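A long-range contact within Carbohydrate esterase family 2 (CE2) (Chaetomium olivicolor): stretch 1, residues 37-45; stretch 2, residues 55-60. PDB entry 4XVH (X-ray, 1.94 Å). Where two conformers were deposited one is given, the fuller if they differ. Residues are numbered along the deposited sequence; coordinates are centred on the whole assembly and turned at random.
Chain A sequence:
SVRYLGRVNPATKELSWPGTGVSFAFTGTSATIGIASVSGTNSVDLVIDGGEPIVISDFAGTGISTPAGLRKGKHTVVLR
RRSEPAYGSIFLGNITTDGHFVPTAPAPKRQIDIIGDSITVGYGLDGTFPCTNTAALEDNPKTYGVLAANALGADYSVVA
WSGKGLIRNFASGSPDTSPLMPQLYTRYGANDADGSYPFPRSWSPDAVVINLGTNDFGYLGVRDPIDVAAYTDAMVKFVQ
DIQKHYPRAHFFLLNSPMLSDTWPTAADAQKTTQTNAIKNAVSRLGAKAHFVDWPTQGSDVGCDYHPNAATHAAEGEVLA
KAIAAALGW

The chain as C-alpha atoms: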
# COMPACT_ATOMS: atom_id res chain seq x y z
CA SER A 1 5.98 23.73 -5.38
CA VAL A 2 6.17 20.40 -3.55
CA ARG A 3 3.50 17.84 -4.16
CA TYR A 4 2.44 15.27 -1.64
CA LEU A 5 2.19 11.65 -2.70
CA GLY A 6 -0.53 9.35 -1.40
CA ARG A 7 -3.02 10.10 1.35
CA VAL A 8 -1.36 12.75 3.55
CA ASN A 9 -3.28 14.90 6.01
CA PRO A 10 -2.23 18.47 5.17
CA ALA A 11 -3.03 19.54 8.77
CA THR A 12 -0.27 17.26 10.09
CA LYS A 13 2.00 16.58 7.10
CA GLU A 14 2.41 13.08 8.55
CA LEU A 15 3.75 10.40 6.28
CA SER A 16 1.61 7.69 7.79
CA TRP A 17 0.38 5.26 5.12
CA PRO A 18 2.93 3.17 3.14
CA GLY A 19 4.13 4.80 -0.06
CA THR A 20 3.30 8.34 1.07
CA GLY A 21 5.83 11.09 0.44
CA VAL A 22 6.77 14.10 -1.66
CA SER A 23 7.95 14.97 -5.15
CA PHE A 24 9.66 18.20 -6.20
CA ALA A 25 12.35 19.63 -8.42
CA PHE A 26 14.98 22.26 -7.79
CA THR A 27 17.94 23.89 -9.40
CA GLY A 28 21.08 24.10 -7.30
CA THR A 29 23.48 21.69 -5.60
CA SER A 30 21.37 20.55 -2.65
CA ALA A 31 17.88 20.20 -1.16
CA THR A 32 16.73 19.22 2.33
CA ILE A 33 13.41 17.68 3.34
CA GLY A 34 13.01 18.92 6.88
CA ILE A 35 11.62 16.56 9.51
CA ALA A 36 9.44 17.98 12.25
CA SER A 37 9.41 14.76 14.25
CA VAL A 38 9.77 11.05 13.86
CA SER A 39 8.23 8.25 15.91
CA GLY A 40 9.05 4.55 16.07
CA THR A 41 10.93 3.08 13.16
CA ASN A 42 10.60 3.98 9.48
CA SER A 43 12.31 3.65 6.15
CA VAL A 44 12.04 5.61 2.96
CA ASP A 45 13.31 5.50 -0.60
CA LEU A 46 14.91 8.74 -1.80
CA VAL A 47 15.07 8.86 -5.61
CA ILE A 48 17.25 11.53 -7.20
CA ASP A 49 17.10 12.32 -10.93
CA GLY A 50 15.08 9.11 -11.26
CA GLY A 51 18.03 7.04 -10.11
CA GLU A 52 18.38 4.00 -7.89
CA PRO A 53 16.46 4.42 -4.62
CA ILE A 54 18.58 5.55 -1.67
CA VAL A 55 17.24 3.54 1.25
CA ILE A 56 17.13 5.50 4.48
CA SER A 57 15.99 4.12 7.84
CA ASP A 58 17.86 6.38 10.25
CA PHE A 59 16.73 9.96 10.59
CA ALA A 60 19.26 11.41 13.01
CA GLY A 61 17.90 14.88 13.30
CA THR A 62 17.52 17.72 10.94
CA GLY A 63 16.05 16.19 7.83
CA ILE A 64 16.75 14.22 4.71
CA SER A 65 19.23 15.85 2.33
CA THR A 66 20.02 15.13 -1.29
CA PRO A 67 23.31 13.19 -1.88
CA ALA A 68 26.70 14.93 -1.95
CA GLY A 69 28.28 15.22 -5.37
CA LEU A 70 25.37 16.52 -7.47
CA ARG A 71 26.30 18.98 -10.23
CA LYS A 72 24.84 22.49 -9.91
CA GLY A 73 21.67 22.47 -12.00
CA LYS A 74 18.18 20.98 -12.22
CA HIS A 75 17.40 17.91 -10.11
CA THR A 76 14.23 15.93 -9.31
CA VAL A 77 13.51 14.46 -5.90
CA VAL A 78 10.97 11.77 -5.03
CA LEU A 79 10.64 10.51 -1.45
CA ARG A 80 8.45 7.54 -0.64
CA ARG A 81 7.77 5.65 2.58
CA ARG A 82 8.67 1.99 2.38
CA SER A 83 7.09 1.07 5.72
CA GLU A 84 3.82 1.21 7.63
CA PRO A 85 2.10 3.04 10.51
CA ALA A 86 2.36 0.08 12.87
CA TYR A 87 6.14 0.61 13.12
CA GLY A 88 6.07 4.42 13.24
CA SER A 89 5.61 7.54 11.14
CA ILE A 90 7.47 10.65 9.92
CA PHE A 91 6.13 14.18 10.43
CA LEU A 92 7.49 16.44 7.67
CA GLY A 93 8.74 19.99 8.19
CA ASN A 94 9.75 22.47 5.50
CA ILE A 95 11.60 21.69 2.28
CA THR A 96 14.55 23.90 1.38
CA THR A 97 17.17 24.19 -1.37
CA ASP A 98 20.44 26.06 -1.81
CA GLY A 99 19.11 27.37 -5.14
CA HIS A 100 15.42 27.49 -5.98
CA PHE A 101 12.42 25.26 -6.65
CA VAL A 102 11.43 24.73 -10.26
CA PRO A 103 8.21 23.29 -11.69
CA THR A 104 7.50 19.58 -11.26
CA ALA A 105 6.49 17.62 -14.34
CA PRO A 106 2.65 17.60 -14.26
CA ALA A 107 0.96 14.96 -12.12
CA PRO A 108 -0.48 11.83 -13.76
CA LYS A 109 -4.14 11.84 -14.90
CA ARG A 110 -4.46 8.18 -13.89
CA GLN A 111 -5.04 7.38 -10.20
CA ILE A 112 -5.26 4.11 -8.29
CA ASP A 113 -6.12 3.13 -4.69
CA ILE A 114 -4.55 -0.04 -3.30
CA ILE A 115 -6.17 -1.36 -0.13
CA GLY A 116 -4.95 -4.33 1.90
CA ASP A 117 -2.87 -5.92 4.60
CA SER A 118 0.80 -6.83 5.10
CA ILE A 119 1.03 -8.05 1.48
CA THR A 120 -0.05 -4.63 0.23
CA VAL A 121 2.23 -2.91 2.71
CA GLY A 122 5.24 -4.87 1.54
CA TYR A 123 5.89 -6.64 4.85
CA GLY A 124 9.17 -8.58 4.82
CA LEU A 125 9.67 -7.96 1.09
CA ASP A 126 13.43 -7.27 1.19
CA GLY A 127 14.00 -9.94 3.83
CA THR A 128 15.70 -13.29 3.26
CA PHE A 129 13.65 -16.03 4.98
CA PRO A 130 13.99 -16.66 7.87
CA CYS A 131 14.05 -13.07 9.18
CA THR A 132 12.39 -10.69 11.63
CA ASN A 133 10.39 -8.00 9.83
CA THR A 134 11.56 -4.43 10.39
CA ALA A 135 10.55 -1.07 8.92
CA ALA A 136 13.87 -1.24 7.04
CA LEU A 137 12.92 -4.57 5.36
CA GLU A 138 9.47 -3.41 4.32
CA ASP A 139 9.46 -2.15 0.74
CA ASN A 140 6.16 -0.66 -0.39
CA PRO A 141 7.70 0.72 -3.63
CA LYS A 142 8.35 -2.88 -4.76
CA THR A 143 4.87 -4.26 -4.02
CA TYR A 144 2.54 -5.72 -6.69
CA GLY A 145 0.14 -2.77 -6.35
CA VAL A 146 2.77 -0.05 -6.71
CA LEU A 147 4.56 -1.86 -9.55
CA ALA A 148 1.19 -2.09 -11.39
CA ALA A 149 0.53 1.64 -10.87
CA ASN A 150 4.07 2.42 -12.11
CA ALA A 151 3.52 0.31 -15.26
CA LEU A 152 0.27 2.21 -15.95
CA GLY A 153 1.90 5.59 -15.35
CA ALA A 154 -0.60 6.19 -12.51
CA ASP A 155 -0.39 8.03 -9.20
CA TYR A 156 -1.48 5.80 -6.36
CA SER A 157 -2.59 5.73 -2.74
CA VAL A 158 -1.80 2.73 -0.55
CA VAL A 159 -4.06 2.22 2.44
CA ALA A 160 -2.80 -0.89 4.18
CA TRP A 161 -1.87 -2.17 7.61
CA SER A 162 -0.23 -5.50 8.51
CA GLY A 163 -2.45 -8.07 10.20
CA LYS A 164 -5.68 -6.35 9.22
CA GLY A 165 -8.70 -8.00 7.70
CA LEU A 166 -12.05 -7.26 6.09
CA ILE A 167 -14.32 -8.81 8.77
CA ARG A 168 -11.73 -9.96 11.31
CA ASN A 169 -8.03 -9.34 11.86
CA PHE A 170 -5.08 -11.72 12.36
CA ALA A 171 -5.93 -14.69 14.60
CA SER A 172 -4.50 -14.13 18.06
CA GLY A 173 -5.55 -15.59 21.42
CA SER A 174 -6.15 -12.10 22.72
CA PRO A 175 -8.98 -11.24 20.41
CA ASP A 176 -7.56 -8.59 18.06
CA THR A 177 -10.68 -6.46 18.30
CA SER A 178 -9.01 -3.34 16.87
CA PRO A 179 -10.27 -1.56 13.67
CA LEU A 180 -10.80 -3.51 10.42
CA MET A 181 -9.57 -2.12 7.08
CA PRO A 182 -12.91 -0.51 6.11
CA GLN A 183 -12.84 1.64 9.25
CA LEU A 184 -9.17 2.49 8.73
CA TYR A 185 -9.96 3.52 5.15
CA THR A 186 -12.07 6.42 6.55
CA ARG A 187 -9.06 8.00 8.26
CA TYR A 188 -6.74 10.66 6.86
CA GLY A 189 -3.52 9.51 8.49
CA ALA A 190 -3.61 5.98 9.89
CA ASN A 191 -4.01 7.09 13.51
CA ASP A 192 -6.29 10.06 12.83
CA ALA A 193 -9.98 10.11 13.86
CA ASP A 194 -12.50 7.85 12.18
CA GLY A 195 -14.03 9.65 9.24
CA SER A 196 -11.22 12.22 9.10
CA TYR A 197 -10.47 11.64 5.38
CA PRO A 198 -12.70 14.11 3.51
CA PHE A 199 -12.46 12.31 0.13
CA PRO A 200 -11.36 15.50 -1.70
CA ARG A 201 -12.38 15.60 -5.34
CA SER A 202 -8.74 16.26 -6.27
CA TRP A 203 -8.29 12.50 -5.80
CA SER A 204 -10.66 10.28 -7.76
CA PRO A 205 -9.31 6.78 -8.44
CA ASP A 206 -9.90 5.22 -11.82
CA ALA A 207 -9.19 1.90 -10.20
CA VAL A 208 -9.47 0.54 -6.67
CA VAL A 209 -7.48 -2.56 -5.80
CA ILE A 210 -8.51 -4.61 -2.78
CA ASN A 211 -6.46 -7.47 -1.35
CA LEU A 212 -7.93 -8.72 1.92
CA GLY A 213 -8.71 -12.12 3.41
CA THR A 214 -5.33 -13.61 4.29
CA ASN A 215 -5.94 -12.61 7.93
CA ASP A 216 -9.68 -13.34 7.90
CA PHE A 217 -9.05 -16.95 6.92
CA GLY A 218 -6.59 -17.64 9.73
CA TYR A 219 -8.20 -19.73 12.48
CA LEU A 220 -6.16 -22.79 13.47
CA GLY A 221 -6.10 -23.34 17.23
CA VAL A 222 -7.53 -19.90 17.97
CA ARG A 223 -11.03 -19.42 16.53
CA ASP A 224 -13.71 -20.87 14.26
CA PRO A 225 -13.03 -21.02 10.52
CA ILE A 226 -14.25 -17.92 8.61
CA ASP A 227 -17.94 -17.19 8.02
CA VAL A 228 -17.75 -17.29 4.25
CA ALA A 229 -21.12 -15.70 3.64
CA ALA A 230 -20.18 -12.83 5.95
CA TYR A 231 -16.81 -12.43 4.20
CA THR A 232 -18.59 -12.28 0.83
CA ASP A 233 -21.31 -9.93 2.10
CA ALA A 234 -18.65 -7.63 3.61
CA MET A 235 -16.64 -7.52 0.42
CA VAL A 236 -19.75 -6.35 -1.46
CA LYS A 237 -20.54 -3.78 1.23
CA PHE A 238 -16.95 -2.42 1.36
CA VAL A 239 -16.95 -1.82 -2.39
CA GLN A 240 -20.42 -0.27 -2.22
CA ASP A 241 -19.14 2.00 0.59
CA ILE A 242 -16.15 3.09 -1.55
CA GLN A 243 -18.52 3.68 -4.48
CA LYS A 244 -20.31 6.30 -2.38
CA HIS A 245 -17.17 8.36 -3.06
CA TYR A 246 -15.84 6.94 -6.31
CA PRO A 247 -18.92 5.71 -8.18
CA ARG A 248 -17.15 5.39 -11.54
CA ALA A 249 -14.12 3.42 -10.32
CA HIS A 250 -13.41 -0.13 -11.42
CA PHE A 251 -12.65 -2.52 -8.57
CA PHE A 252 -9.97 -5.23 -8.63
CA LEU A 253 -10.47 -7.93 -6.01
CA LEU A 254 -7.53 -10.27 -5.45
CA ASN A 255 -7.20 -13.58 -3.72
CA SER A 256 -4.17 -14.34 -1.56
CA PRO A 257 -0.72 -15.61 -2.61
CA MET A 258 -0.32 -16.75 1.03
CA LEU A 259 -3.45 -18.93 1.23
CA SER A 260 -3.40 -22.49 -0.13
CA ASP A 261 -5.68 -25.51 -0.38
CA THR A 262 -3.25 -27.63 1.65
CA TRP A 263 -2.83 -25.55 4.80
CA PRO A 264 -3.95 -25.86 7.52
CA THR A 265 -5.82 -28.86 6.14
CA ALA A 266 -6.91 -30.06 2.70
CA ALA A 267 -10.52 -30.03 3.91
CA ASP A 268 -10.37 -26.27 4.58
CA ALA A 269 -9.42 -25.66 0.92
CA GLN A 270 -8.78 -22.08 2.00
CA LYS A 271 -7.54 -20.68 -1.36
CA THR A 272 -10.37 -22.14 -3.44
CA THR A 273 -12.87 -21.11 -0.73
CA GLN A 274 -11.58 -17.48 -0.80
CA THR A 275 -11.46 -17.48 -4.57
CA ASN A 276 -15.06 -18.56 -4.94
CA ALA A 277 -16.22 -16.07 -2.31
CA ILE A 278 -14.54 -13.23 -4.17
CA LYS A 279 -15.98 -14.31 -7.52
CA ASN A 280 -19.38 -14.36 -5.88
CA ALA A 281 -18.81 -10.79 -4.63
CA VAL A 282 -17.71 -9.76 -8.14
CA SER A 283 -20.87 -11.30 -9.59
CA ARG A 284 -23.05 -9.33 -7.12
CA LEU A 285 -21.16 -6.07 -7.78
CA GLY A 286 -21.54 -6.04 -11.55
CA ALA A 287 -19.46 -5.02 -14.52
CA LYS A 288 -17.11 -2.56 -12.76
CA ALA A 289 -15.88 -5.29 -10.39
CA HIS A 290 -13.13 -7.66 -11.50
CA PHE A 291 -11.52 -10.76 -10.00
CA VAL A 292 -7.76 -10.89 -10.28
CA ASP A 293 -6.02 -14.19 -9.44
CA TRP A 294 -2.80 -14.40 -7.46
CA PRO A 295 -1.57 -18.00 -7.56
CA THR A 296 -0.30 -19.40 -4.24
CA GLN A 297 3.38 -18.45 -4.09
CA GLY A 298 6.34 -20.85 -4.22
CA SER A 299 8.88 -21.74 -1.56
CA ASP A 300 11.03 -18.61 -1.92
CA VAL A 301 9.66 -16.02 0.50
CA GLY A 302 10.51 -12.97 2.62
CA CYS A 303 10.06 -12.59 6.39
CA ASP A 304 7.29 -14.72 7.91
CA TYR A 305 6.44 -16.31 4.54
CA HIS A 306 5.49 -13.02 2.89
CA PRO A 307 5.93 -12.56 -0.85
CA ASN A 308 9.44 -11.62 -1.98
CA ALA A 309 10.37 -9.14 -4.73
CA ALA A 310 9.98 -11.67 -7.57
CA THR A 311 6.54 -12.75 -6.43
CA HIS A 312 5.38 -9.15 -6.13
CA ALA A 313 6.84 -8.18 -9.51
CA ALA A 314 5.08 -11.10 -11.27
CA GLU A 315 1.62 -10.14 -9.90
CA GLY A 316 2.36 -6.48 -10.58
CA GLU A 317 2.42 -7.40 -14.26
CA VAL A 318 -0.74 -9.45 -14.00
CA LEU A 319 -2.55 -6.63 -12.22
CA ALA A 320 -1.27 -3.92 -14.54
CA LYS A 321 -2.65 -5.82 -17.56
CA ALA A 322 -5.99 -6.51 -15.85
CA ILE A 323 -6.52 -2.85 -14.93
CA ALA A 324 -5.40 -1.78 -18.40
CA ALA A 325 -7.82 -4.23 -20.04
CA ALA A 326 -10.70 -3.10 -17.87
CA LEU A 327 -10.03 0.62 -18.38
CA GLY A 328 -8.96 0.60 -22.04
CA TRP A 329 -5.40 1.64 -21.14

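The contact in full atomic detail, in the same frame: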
# COMPACT_ATOMS: atom_id res chain seq x y z
N SER A 37 9.24 15.76 13.21
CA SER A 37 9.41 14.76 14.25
C SER A 37 9.34 13.39 13.65
O SER A 37 8.77 13.19 12.57
CB SER A 37 8.35 14.91 15.34
OG SER A 37 7.10 14.36 14.95
N VAL A 38 9.89 12.41 14.35
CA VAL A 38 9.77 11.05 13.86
C VAL A 38 9.42 10.17 15.05
O VAL A 38 9.86 10.43 16.18
CB VAL A 38 11.05 10.60 13.11
CG1 VAL A 38 12.28 10.87 13.92
CG2 VAL A 38 10.96 9.16 12.77
N SER A 39 8.53 9.20 14.84
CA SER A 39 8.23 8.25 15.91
C SER A 39 8.42 6.82 15.42
O SER A 39 8.22 6.54 14.23
CB SER A 39 6.81 8.45 16.45
OG SER A 39 5.86 8.46 15.42
N GLY A 40 8.83 5.96 16.34
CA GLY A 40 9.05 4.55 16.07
C GLY A 40 10.10 4.35 15.01
O GLY A 40 11.08 5.09 14.94
N THR A 41 9.91 3.34 14.17
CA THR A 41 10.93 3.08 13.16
C THR A 41 10.28 3.24 11.79
O THR A 41 9.06 3.08 11.64
CB THR A 41 11.59 1.67 13.30
OG1 THR A 41 10.57 0.67 13.39
CG2 THR A 41 12.53 1.58 14.53
N ASN A 42 11.09 3.60 10.80
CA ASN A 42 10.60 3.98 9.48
C ASN A 42 11.66 3.67 8.46
O ASN A 42 12.83 3.59 8.82
CB ASN A 42 10.28 5.48 9.41
CG ASN A 42 9.28 5.91 10.44
OD1 ASN A 42 8.08 5.82 10.22
ND2 ASN A 42 9.77 6.35 11.60
N SER A 43 11.28 3.56 7.19
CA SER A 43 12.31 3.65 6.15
C SER A 43 11.68 4.26 4.93
O SER A 43 10.47 4.16 4.74
CB SER A 43 12.95 2.29 5.82
OG SER A 43 12.04 1.41 5.21
N VAL A 44 12.50 4.91 4.13
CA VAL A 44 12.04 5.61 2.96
C VAL A 44 13.00 5.32 1.84
O VAL A 44 14.19 5.01 2.10
CB VAL A 44 11.97 7.16 3.17
CG1 VAL A 44 11.02 7.54 4.31
CG2 VAL A 44 13.39 7.70 3.44
N ASP A 45 12.50 5.42 0.61
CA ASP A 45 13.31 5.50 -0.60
C ASP A 45 13.48 6.96 -0.98
O ASP A 45 12.48 7.67 -1.08
CB ASP A 45 12.63 4.79 -1.77
CG ASP A 45 12.81 3.30 -1.76
OD1 ASP A 45 13.52 2.76 -0.88
OD2 ASP A 45 12.26 2.66 -2.69
N VAL A 55 18.08 4.05 0.17
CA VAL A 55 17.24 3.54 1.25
C VAL A 55 17.70 4.13 2.57
O VAL A 55 18.88 3.97 2.96
CB VAL A 55 17.26 2.01 1.34
CG1 VAL A 55 16.37 1.55 2.49
CG2 VAL A 55 16.81 1.41 -0.01
N ILE A 56 16.80 4.83 3.25
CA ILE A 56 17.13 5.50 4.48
C ILE A 56 16.22 5.00 5.59
O ILE A 56 15.01 4.97 5.41
CB ILE A 56 16.97 7.01 4.32
CG1 ILE A 56 17.83 7.51 3.16
CG2 ILE A 56 17.35 7.75 5.61
CD1 ILE A 56 17.51 8.96 2.78
N SER A 57 16.80 4.60 6.72
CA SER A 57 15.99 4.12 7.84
C SER A 57 16.43 4.75 9.16
O SER A 57 15.84 4.49 10.19
CB SER A 57 16.03 2.60 7.96
OG SER A 57 17.32 2.14 8.30
N ASP A 58 17.45 5.60 9.10
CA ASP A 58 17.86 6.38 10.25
C ASP A 58 17.73 7.85 9.95
O ASP A 58 18.29 8.35 8.98
CB ASP A 58 19.28 6.04 10.67
CG ASP A 58 19.32 4.96 11.72
OD1 ASP A 58 18.44 4.07 11.69
OD2 ASP A 58 20.23 5.01 12.59
N PHE A 59 16.95 8.54 10.76
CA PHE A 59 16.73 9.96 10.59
C PHE A 59 17.26 10.64 11.84
O PHE A 59 16.52 10.87 12.81
CB PHE A 59 15.26 10.26 10.37
CG PHE A 59 14.62 9.34 9.38
CD1 PHE A 59 14.59 9.67 8.04
CD2 PHE A 59 14.10 8.13 9.79
CE1 PHE A 59 14.01 8.81 7.11
CE2 PHE A 59 13.53 7.26 8.88
CZ PHE A 59 13.49 7.61 7.54
N ALA A 60 18.56 10.92 11.82
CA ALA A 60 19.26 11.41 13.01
C ALA A 60 18.57 12.63 13.59
O ALA A 60 17.99 12.58 14.68
CB ALA A 60 20.71 11.72 12.67
O HOH W 1 13.72 4.24 11.67

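The contact is a short antiparallel ladder that loosens into a loop and is closed by one aromatic ring. Its firmest part is the pair Val44 and Ile56, whose backbones exchange two hydrogen bonds: Val44 N donates to Ile56 O at 2.8 Å, and Ile56 N donates to Val44 O at 2.9 Å, the latter almost straight at 175°. Asp45 and Val55 form the adjacent non-hydrogen-bonded pair; because side chains alternate along a strand, theirs lie on the other face from those of Val44 and Ile56. There the CG2 methyl of Val55 rests 3.7 Å from Asp45 OD1, an oxygen already satisfied elsewhere in the structure. Flanking the bonded pair, two CA-H...O contacts add to it: Ser43 CA lies 3.1 Å from Ile56 O and Val55 CA 3.5 Å from Val44 O.

Beyond Ile56 the regular pairing stops, yet the chains stay close. Ser43 CB meets Ser57 CB at 3.8 Å, and the Ser43 and Ser57 CA atoms are 4.1 Å apart, the closest CA pair of the register. Where direct pairing has ended, a water bridges the chains, accepting from Asn42 N at 2.8 Å and lying 2.6 Å from Ser57 O.

The main bump is Phe59, which loses more area to the other stretch than any other residue here. Its CB points toward stretch 1, and the ring enters a hollow lined by Val38, Asn42, Ser43 and Val44. Val44 CG2 serves two neighbours, 3.8 Å from Ile56 CB and 3.9 Å from Phe59 CE1, where it meets the ring edge. Asn42 CB approaches Phe59 CE2 at 3.7 Å, while Val38 CG2 lies obliquely, a looser 4.4 Å from Phe59 CD2. The rule is economical: two backbone bonds hold Val44 opposite Ile56, and one ring fills the space where the chains part.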